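Local structure of cytochrome c (Chlorobaculum tepidum, 3A9F) at residues A[24-27]-A[28-31]; A[34-37]-A[38-42]. The protein probably carries electrons through its covalently bound heme c, as the C-terminal electron-carrier domain of the reaction-centre cytochrome cz subunit of a green photosynthetic bacterium. All blocks are in the same frame, centred on the assembly; numbering follows the deposited sequence.

Contact 1: A[24-27]-A[28-31]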
# COMPACT_ATOMS: atom_id res chain seq x y z
N GLY A 24 -5.79 -0.45 17.41
CA GLY A 24 -7.14 -0.06 17.03
C GLY A 24 -7.31 0.42 15.60
O GLY A 24 -8.39 0.90 15.22
N PHE A 25 -6.27 0.32 14.78
CA PHE A 25 -6.32 0.70 13.37
C PHE A 25 -7.53 0.10 12.68
O PHE A 25 -7.83 -1.09 12.86
CB PHE A 25 -5.03 0.22 12.71
CG PHE A 25 -4.86 0.60 11.24
CD1 PHE A 25 -4.46 1.87 10.85
CD2 PHE A 25 -5.04 -0.37 10.26
CE1 PHE A 25 -4.31 2.16 9.48
CE2 PHE A 25 -4.85 -0.07 8.92
CZ PHE A 25 -4.48 1.19 8.55
N ASP A 26 -8.20 0.90 11.86
CA ASP A 26 -9.38 0.46 11.13
C ASP A 26 -8.93 -0.15 9.81
O ASP A 26 -8.77 0.53 8.78
CB ASP A 26 -10.37 1.60 10.92
CG ASP A 26 -11.69 1.15 10.31
OD1 ASP A 26 -11.75 0.04 9.76
OD2 ASP A 26 -12.66 1.93 10.40
N PHE A 27 -8.73 -1.46 9.82
CA PHE A 27 -8.29 -2.16 8.63
C PHE A 27 -9.35 -2.18 7.52
O PHE A 27 -9.01 -2.21 6.34
CB PHE A 27 -7.85 -3.58 8.97
CG PHE A 27 -6.55 -3.64 9.71
CD1 PHE A 27 -5.33 -3.59 9.04
CD2 PHE A 27 -6.55 -3.77 11.11
CE1 PHE A 27 -4.12 -3.64 9.74
CE2 PHE A 27 -5.34 -3.81 11.82
CZ PHE A 27 -4.13 -3.75 11.13
N ASP A 28 -10.62 -2.15 7.90
CA ASP A 28 -11.70 -2.18 6.89
C ASP A 28 -11.68 -0.90 6.07
O ASP A 28 -11.78 -0.95 4.83
CB ASP A 28 -13.07 -2.37 7.55
CG ASP A 28 -13.24 -3.76 8.18
OD1 ASP A 28 -12.59 -4.73 7.73
OD2 ASP A 28 -14.04 -3.86 9.13
N ALA A 29 -11.54 0.24 6.75
CA ALA A 29 -11.46 1.52 6.07
C ALA A 29 -10.18 1.59 5.24
O ALA A 29 -10.19 2.13 4.13
CB ALA A 29 -11.51 2.66 7.08
N ALA A 30 -9.09 1.03 5.76
CA ALA A 30 -7.82 1.03 5.03
C ALA A 30 -7.94 0.25 3.73
O ALA A 30 -7.47 0.70 2.69
CB ALA A 30 -6.71 0.46 5.88
N LYS A 31 -8.62 -0.90 3.76
CA LYS A 31 -8.81 -1.70 2.55
C LYS A 31 -9.58 -0.91 1.50
O LYS A 31 -9.28 -0.99 0.31
CB LYS A 31 -9.56 -2.99 2.88
CG LYS A 31 -9.75 -3.94 1.67
CD LYS A 31 -10.54 -5.19 2.09
CE LYS A 31 -10.76 -6.15 0.93
NZ LYS A 31 -11.77 -5.61 -0.02

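Contact 2: A[34-37]-A[38-42]. With HEC (heme c), chain C.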
# COMPACT_ATOMS: atom_id res chain seq x y z
N VAL A 34 -7.12 1.46 -0.13
CA VAL A 34 -6.29 0.70 -1.07
C VAL A 34 -7.05 0.44 -2.36
O VAL A 34 -6.51 0.63 -3.46
CB VAL A 34 -5.82 -0.65 -0.44
CG1 VAL A 34 -5.11 -1.51 -1.49
CG2 VAL A 34 -4.93 -0.41 0.76
N ASP A 35 -8.32 0.04 -2.23
CA ASP A 35 -9.13 -0.26 -3.41
C ASP A 35 -9.29 0.97 -4.30
O ASP A 35 -9.18 0.87 -5.52
CB ASP A 35 -10.51 -0.78 -2.99
CG ASP A 35 -10.49 -2.21 -2.45
OD1 ASP A 35 -9.45 -2.90 -2.49
OD2 ASP A 35 -11.57 -2.63 -1.96
N VAL A 36 -9.51 2.12 -3.68
CA VAL A 36 -9.66 3.36 -4.43
C VAL A 36 -8.34 3.79 -5.09
O VAL A 36 -8.32 4.14 -6.28
CB VAL A 36 -10.20 4.51 -3.53
CG1 VAL A 36 -10.21 5.85 -4.26
CG2 VAL A 36 -11.59 4.19 -3.03
N ARG A 37 -7.24 3.78 -4.33
CA ARG A 37 -6.01 4.39 -4.82
C ARG A 37 -5.20 3.47 -5.73
O ARG A 37 -4.47 3.96 -6.59
CB ARG A 37 -5.12 4.86 -3.67
CG ARG A 37 -5.73 5.99 -2.84
CD ARG A 37 -6.03 7.23 -3.67
NE ARG A 37 -6.40 8.35 -2.80
CZ ARG A 37 -7.35 9.24 -3.09
NH1 ARG A 37 -8.08 9.13 -4.19
NH2 ARG A 37 -7.58 10.26 -2.26
N CYS A 38 -5.31 2.16 -5.55
CA CYS A 38 -4.41 1.24 -6.23
C CYS A 38 -5.07 0.48 -7.37
O CYS A 38 -4.49 -0.49 -7.87
CB CYS A 38 -3.77 0.27 -5.22
SG CYS A 38 -2.86 1.09 -3.91
N ASN A 39 -6.21 0.97 -7.84
CA ASN A 39 -6.88 0.42 -9.03
C ASN A 39 -7.18 1.44 -10.11
O ASN A 39 -7.96 1.14 -11.02
CB ASN A 39 -8.16 -0.32 -8.64
CG ASN A 39 -7.88 -1.60 -7.90
OD1 ASN A 39 -7.52 -2.60 -8.49
ND2 ASN A 39 -8.04 -1.57 -6.59
N LYS A 40 -6.55 2.61 -10.02
CA LYS A 40 -6.83 3.69 -10.97
C LYS A 40 -6.06 3.54 -12.28
O LYS A 40 -6.63 3.71 -13.36
CB LYS A 40 -6.51 5.05 -10.35
CG LYS A 40 -7.55 5.51 -9.35
CD LYS A 40 -8.89 5.85 -10.02
CE LYS A 40 -9.86 6.58 -9.09
NZ LYS A 40 -10.18 5.77 -7.91
N CYS A 41 -4.77 3.25 -12.19
CA CYS A 41 -3.93 3.17 -13.40
C CYS A 41 -3.75 1.77 -13.92
O CYS A 41 -3.44 1.57 -15.10
CB CYS A 41 -2.56 3.78 -13.12
SG CYS A 41 -2.66 5.50 -12.61
N HIS A 42 -3.88 0.81 -13.02
CA HIS A 42 -3.81 -0.61 -13.30
C HIS A 42 -4.55 -1.27 -12.16
O HIS A 42 -4.68 -0.70 -11.07
CB HIS A 42 -2.35 -1.10 -13.33
CG HIS A 42 -1.57 -0.79 -12.08
ND1 HIS A 42 -1.63 -1.57 -10.93
CD2 HIS A 42 -0.68 0.20 -11.80
CE1 HIS A 42 -0.84 -1.07 -10.01
NE2 HIS A 42 -0.24 0.01 -10.50
FE HEC C . 1.23 1.08 -9.61
CHA HEC C . 3.47 -0.70 -11.46
CHB HEC C . 1.51 -1.24 -7.08
CHC HEC C . -1.05 2.81 -7.76
CHD HEC C . 1.06 3.45 -12.04
NA HEC C . 2.28 -0.62 -9.33
C1A HEC C . 3.17 -1.19 -10.22
C2A HEC C . 3.76 -2.37 -9.63
C3A HEC C . 3.22 -2.50 -8.40
C4A HEC C . 2.27 -1.43 -8.21
CMA HEC C . 3.48 -3.59 -7.34
CAA HEC C . 4.82 -3.26 -10.31
CBA HEC C . 6.20 -2.69 -10.00
CGA HEC C . 7.29 -3.61 -10.49
O1A HEC C . 7.14 -4.22 -11.57
O2A HEC C . 8.32 -3.71 -9.79
NB HEC C . 0.33 0.80 -7.79
C1B HEC C . 0.66 -0.18 -6.88
C2B HEC C . -0.01 0.11 -5.63
C3B HEC C . -0.71 1.24 -5.82
C4B HEC C . -0.51 1.70 -7.17
CMB HEC C . 0.16 -0.77 -4.37
CAB HEC C . -1.55 2.08 -4.85
CBB HEC C . -0.60 2.72 -3.81
NC HEC C . 0.19 2.80 -9.87
C1C HEC C . -0.73 3.33 -8.99
C2C HEC C . -1.30 4.52 -9.57
C3C HEC C . -0.73 4.68 -10.79
C4C HEC C . 0.23 3.63 -10.96
CMC HEC C . -2.43 5.32 -8.93
CAC HEC C . -0.98 5.77 -11.87
CBC HEC C . -0.81 7.21 -11.34
ND HEC C . 2.12 1.32 -11.44
C1D HEC C . 1.92 2.42 -12.27
C2D HEC C . 2.76 2.30 -13.44
C3D HEC C . 3.49 1.02 -13.26
C4D HEC C . 3.05 0.47 -12.01
CMD HEC C . 2.83 3.32 -14.56
CAD HEC C . 4.51 0.43 -14.24
CBD HEC C . 5.87 1.09 -14.06
CGD HEC C . 6.47 0.62 -12.77
O1D HEC C . 6.74 -0.59 -12.63
O2D HEC C . 6.64 1.48 -11.87
O HOH W 1 -8.12 -3.75 -4.70
O HOH W 2 -7.70 7.48 -6.54

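Contact 1: A[24-27]-A[28-31]
Asp26 OD1 accepts the backbone N-H of Ala29 at 3.0 Å and also lies 3.1 Å from Asp28 N. This is the N-cap of helix 27-37, the N-terminal helix of a cytochrome c fold. The bond from Ala29 N is nearly straight, 169° at the hydrogen, and it meets the carboxylate from above its plane. With CG anti to the backbone N of Asp26 (chi1 -173°), the carboxylate folds over the start of the helix. There it also rests on the methyl of Ala29, with Asp26 CG 3.6 Å from Ala29 CB. The helix start would probably stabilise the charge of Asp26, and this may partly offset the repulsion from the Asp28 carboxylate. Two backbone bonds begin the helical pattern: Ala30 N to Asp26 O and Lys31 N to Phe27 O. At the helix start the rings of Phe25 and Phe27 meet edge to face, with CD2 of Phe25 3.3 Å above the centre of the Phe27 ring. Phe27 also makes a cation-pi contact with Lys91, and Phe25 touches Ile86, both of helix 78-91. At its far end, the Phe25 ring brings CZ to 3.6 Å from Ala30 CB.

Contact 2: A[34-37]-A[38-42]
Asn39 and Asp35 join the heme-binding loop to the end of helix 27-37. The loop carries the Cys-x-x-Cys-His motif of c-type cytochromes. Covalent and metal bonds fix it to the heme. Cys38 SG is bonded to CAB and Cys41 SG to CAC, both thioethers. His42 NE2 binds the iron at 2.0 Å, and Met68 supplies the other axial ligand.

Hydrogen bonds tie the loop back to the helix end. Cys38 N donates to Val34 O, the last of these bonds made by backbone alone. Asn39 ND2 then donates to Asp35 O at 2.9 Å. This bond is almost straight (169°), uses a lone pair in the carbonyl plane, and lies close to the amide plane of Asn39. Asn39 OD1 accepts from Leu44 N, so both ends of the amide are engaged. Lys40 bends at chi2 and chi4, which brings NZ to 3.0 Å from Val36 O. Its chain runs alongside Val36.

A water adds a bridge: it donates to Asp35 OD1 and accepts from Asn39 ND2. A leucine in place of Asn39 would probably leave Asp35 O without its side-chain donor, Leu44 N without its acceptor and the water without one of its partners.

Side chains of the loop thus take over from backbone N-H groups at the carbonyls of Asp35 and Val36, while the loop is bound to the heme.

In the fold
Along the chain, contact 1 comes first. The loop at 24-26 leads into helix 27-37, and contact 1 closes the start of that helix. Contact 2 closes its other end, where the chain leaves for the heme-binding loop before helix 48-56. The two are in series and neither nest nor cross. Their centres lie about 17 Å apart, with helix 27-37 common to both. A weak, long ion pair between Lys31 and Asp35 runs along the helix from one to the other. Both also face helix 78-91: Ala30 touches Thr83, Val34 and Cys38 touch Ile84, and Arg37 forms a salt bridge with Asp80.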